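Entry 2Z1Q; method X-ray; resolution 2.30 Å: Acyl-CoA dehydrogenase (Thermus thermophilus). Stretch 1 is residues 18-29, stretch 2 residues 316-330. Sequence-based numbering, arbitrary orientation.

Stretch 1, residues 18-29: VPERVYTPEDFD
Stretch 2 316-330: AESAVYRTVGLIDEA

Residues 316-330 form one continuous stretch of helix, part of a longer one, and residues 18-29 cross it steeply as a loop interrupted by a short 3-10 segment, 25-27. Contacts step back along the helix, from Glu 329 beside Arg 21, through Arg 322 beside Tyr 23 (closest register, CA to CA 4.7 Å), to Glu 317 beside Pro 25. Together they bury 533 Å².

Val 18 (-90/138, t) points away and does not touch the helix. Pro 19 (-68/139, C-gamma endo) turns toward the helix and places CG over one face of the Arg 322 guanidinium, 3.9 Å from Arg 322 NH1. Arg 322 is extended (chi1 to chi3 all t, chi4 -173°), and its NH1 and NH2 hydrogen-bond elsewhere in the structure. Glu 20 (-76/-22; m, t) is out of reach.

Arg 21 (-163/159; p, t, t, chi4 -68°) leaves its backbone sideways, but its end comes nearer and forms a salt bridge with Glu 329 (m, t, chi3 -174°). Both hydrogen bonds are weak: Arg 21 NE to Glu 329 OE1 and Arg 21 NH1 to Glu 329 OE2, each 3.4 Å. Val 22 (-138/139, m) rests CG1 on the aliphatic part of Arg 322, 3.6 Å from CD.

Tyr 23 (-79/121; chi1 t, chi2 -98°) is the centre of the contact. Its CB lies 3.5 Å from Gly 325 CA, an approach that glycine permits: an ideal CB there would fall 2.1 Å from Tyr 23 CB. The ring meets Tyr 321 O at its edge, Tyr 23 CD1 to Tyr 321 O 3.4 Å. No direct backbone hydrogen bond joins the stretches here; instead Tyr 23 O receives a CA-H...O contact from Arg 322 CA (3.4 Å), and two waters complete the link. One donates to Tyr 23 O (2.7 Å) and Ser 318 O (2.8 Å); the other accepts from Tyr 23 N (2.6 Å) and donates to Arg 322 O (3.1 Å).

Thr 24 (-114/167, p) points away and anchors the turn, its N bonding to Asp 27 OD1 (3.0 Å) and its O accepting from Asp 27 N (2.9 Å); Phe 28 N bonds to Pro 25 O (3.1 Å). Pro 25 (-59/-37, C-gamma exo) faces the helix, with CG 3.6 Å from Glu 317 OE1 (Glu 317 t, t, chi3 -155°) and 4.3 Å from Tyr 321 CD2. Glu 26 (-74/4; chi1 32°, chi2 m) and Asp 27 (-100/9, m) make no contact with the helix.

Phe 28 (-67/122; chi1 m, chi2 163°) directs its edge at the face of Tyr 321 (chi1 m, chi2 -70°): Phe 28 CZ to Tyr 321 CE1 3.5 Å, centroids 5.0 Å apart, planes at 77°. Asp 29 (-77/158, p) then caps the following helix.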

# COMPACT_ATOMS: atom_id res chain seq x y z
N VAL B 18 14.06 27.53 -16.93
CA VAL B 18 13.19 26.58 -17.62
C VAL B 18 14.02 25.88 -18.69
O VAL B 18 14.82 26.51 -19.37
CB VAL B 18 12.00 27.30 -18.28
CG1 VAL B 18 11.15 26.30 -19.06
CG2 VAL B 18 11.16 28.00 -17.22
N PRO B 19 13.85 24.56 -18.83
CA PRO B 19 14.60 23.80 -19.83
C PRO B 19 14.20 24.15 -21.26
O PRO B 19 13.02 24.33 -21.56
CB PRO B 19 14.29 22.36 -19.46
CG PRO B 19 12.90 22.45 -18.91
CD PRO B 19 12.98 23.67 -18.04
N GLU B 20 15.18 24.25 -22.15
CA GLU B 20 14.92 24.58 -23.55
C GLU B 20 14.35 23.39 -24.30
O GLU B 20 13.70 23.54 -25.34
CB GLU B 20 16.20 25.06 -24.23
CG GLU B 20 16.57 26.50 -23.93
CD GLU B 20 17.84 26.94 -24.63
OE1 GLU B 20 18.09 26.46 -25.76
OE2 GLU B 20 18.58 27.78 -24.07
N ARG B 21 14.60 22.20 -23.77
CA ARG B 21 14.09 20.99 -24.39
C ARG B 21 14.14 19.84 -23.41
O ARG B 21 14.88 19.88 -22.42
CB ARG B 21 14.92 20.65 -25.64
CG ARG B 21 16.42 20.52 -25.39
CD ARG B 21 17.17 20.04 -26.63
NE ARG B 21 18.61 19.98 -26.41
CZ ARG B 21 19.39 21.05 -26.23
NH1 ARG B 21 20.70 20.89 -26.04
NH2 ARG B 21 18.87 22.27 -26.23
N VAL B 22 13.33 18.81 -23.67
CA VAL B 22 13.29 17.63 -22.83
C VAL B 22 13.22 16.39 -23.71
O VAL B 22 12.51 16.37 -24.72
CB VAL B 22 12.06 17.63 -21.88
CG1 VAL B 22 12.18 18.77 -20.88
CG2 VAL B 22 10.78 17.76 -22.67
N TYR B 23 13.96 15.35 -23.34
CA TYR B 23 13.96 14.10 -24.08
C TYR B 23 12.70 13.35 -23.66
O TYR B 23 12.50 13.08 -22.48
CB TYR B 23 15.23 13.29 -23.75
CG TYR B 23 15.43 12.04 -24.60
CD1 TYR B 23 15.04 10.79 -24.13
CD2 TYR B 23 15.96 12.13 -25.89
CE1 TYR B 23 15.18 9.64 -24.93
CE2 TYR B 23 16.10 11.00 -26.70
CZ TYR B 23 15.70 9.76 -26.22
OH TYR B 23 15.81 8.65 -27.03
N THR B 24 11.85 13.03 -24.63
CA THR B 24 10.60 12.32 -24.35
C THR B 24 10.62 10.93 -24.98
O THR B 24 11.47 10.62 -25.81
CB THR B 24 9.37 13.05 -24.92
OG1 THR B 24 9.45 13.05 -26.36
CG2 THR B 24 9.31 14.48 -24.41
N PRO B 25 9.66 10.07 -24.59
CA PRO B 25 9.57 8.71 -25.12
C PRO B 25 9.38 8.71 -26.64
O PRO B 25 9.93 7.85 -27.34
CB PRO B 25 8.37 8.13 -24.38
CG PRO B 25 8.41 8.86 -23.06
CD PRO B 25 8.70 10.28 -23.50
N GLU B 26 8.61 9.66 -27.17
CA GLU B 26 8.41 9.72 -28.61
C GLU B 26 9.65 10.25 -29.33
O GLU B 26 9.65 10.43 -30.55
CB GLU B 26 7.18 10.57 -28.96
CG GLU B 26 6.89 11.71 -28.01
CD GLU B 26 6.27 11.26 -26.69
OE1 GLU B 26 6.43 11.99 -25.70
OE2 GLU B 26 5.60 10.19 -26.64
N ASP B 27 10.73 10.49 -28.58
CA ASP B 27 11.98 10.96 -29.18
C ASP B 27 12.94 9.78 -29.32
O ASP B 27 14.11 9.97 -29.64
CB ASP B 27 12.64 12.02 -28.31
CG ASP B 27 11.98 13.38 -28.42
OD1 ASP B 27 11.95 14.09 -27.40
OD2 ASP B 27 11.52 13.74 -29.53
N PHE B 28 12.44 8.57 -29.08
CA PHE B 28 13.26 7.36 -29.18
C PHE B 28 13.65 7.12 -30.63
O PHE B 28 12.79 6.99 -31.50
CB PHE B 28 12.47 6.15 -28.66
CG PHE B 28 12.30 6.10 -27.15
CD1 PHE B 28 11.34 5.28 -26.56
CD2 PHE B 28 13.12 6.86 -26.31
CE1 PHE B 28 11.19 5.22 -25.17
CE2 PHE B 28 12.98 6.80 -24.92
CZ PHE B 28 12.02 5.98 -24.35
N ASP B 29 14.95 7.05 -30.92
CA ASP B 29 15.36 6.79 -32.30
C ASP B 29 15.16 5.30 -32.54
O ASP B 29 15.10 4.52 -31.60
CB ASP B 29 16.82 7.19 -32.54
CG ASP B 29 17.80 6.22 -31.92
OD1 ASP B 29 17.82 5.04 -32.33
OD2 ASP B 29 18.56 6.63 -31.02
N ALA B 316 5.62 10.05 -14.11
CA ALA B 316 6.87 9.34 -13.81
C ALA B 316 7.65 9.02 -15.09
O ALA B 316 8.86 9.20 -15.15
CB ALA B 316 6.58 8.04 -13.05
N GLU B 317 6.93 8.54 -16.09
CA GLU B 317 7.55 8.20 -17.36
C GLU B 317 8.24 9.42 -17.96
O GLU B 317 9.35 9.32 -18.49
CB GLU B 317 6.50 7.69 -18.37
CG GLU B 317 7.14 7.19 -19.66
CD GLU B 317 6.14 7.05 -20.81
OE1 GLU B 317 6.41 6.23 -21.71
OE2 GLU B 317 5.11 7.76 -20.81
N SER B 318 7.58 10.58 -17.89
CA SER B 318 8.16 11.79 -18.46
C SER B 318 9.40 12.21 -17.70
O SER B 318 10.42 12.57 -18.30
CB SER B 318 7.13 12.92 -18.47
OG SER B 318 6.01 12.61 -19.28
N ALA B 319 9.33 12.16 -16.37
CA ALA B 319 10.46 12.56 -15.55
C ALA B 319 11.66 11.61 -15.74
O ALA B 319 12.81 12.07 -15.80
CB ALA B 319 10.06 12.61 -14.09
N VAL B 320 11.41 10.31 -15.86
CA VAL B 320 12.48 9.33 -16.03
C VAL B 320 13.32 9.51 -17.30
O VAL B 320 14.55 9.59 -17.24
CB VAL B 320 11.94 7.88 -16.04
CG1 VAL B 320 13.05 6.92 -16.42
CG2 VAL B 320 11.39 7.51 -14.68
N TYR B 321 12.66 9.55 -18.45
CA TYR B 321 13.37 9.68 -19.70
C TYR B 321 13.91 11.07 -19.95
O TYR B 321 14.81 11.25 -20.75
CB TYR B 321 12.50 9.19 -20.85
CG TYR B 321 12.41 7.69 -20.86
CD1 TYR B 321 13.51 6.91 -21.21
CD2 TYR B 321 11.25 7.04 -20.44
CE1 TYR B 321 13.47 5.52 -21.15
CE2 TYR B 321 11.20 5.65 -20.36
CZ TYR B 321 12.30 4.90 -20.71
OH TYR B 321 12.22 3.54 -20.61
N ARG B 322 13.36 12.05 -19.25
CA ARG B 322 13.87 13.39 -19.41
C ARG B 322 15.21 13.37 -18.68
O ARG B 322 16.20 13.93 -19.15
CB ARG B 322 12.90 14.41 -18.78
CG ARG B 322 13.46 15.82 -18.68
CD ARG B 322 12.54 16.75 -17.89
NE ARG B 322 13.30 17.89 -17.38
CZ ARG B 322 12.83 18.83 -16.56
NH1 ARG B 322 13.63 19.81 -16.17
NH2 ARG B 322 11.58 18.78 -16.11
N THR B 323 15.23 12.69 -17.53
CA THR B 323 16.45 12.58 -16.73
C THR B 323 17.56 11.87 -17.51
O THR B 323 18.68 12.35 -17.57
CB THR B 323 16.22 11.76 -15.43
OG1 THR B 323 15.28 12.44 -14.58
CG2 THR B 323 17.54 11.58 -14.68
N VAL B 324 17.23 10.72 -18.10
CA VAL B 324 18.20 9.94 -18.87
C VAL B 324 18.65 10.70 -20.12
O VAL B 324 19.80 10.62 -20.53
CB VAL B 324 17.61 8.55 -19.29
CG1 VAL B 324 18.67 7.71 -19.99
CG2 VAL B 324 17.13 7.82 -18.05
N GLY B 325 17.72 11.46 -20.70
CA GLY B 325 18.04 12.25 -21.88
C GLY B 325 19.13 13.25 -21.55
O GLY B 325 20.01 13.50 -22.37
N LEU B 326 19.08 13.83 -20.35
CA LEU B 326 20.09 14.80 -19.92
C LEU B 326 21.45 14.13 -19.76
O LEU B 326 22.47 14.62 -20.24
CB LEU B 326 19.68 15.46 -18.61
CG LEU B 326 18.52 16.45 -18.68
CD1 LEU B 326 18.00 16.78 -17.29
CD2 LEU B 326 18.98 17.72 -19.39
N ILE B 327 21.45 12.99 -19.08
CA ILE B 327 22.67 12.25 -18.85
C ILE B 327 23.35 11.91 -20.18
O ILE B 327 24.56 12.10 -20.33
CB ILE B 327 22.37 10.94 -18.07
CG1 ILE B 327 21.83 11.29 -16.69
CG2 ILE B 327 23.62 10.10 -17.97
CD1 ILE B 327 21.24 10.11 -15.93
N ASP B 328 22.58 11.41 -21.13
CA ASP B 328 23.13 11.05 -22.42
C ASP B 328 23.85 12.20 -23.12
O ASP B 328 24.96 12.01 -23.63
CB ASP B 328 22.04 10.46 -23.32
CG ASP B 328 21.89 8.96 -23.12
OD1 ASP B 328 20.89 8.37 -23.58
OD2 ASP B 328 22.80 8.36 -22.50
N GLU B 329 23.24 13.38 -23.14
CA GLU B 329 23.86 14.54 -23.77
C GLU B 329 25.16 14.91 -23.07
O GLU B 329 26.16 15.20 -23.70
CB GLU B 329 22.91 15.74 -23.77
CG GLU B 329 21.72 15.60 -24.70
CD GLU B 329 21.04 16.93 -24.97
OE1 GLU B 329 19.98 16.94 -25.64
OE2 GLU B 329 21.56 17.97 -24.51
N ALA B 330 25.14 14.89 -21.74
CA ALA B 330 26.33 15.22 -20.98
C ALA B 330 27.41 14.16 -21.17
O ALA B 330 28.53 14.33 -20.72
CB ALA B 330 25.98 15.36 -19.50
O HOH W 1 10.25 13.30 -21.00
O HOH W 2 15.54 15.97 -21.37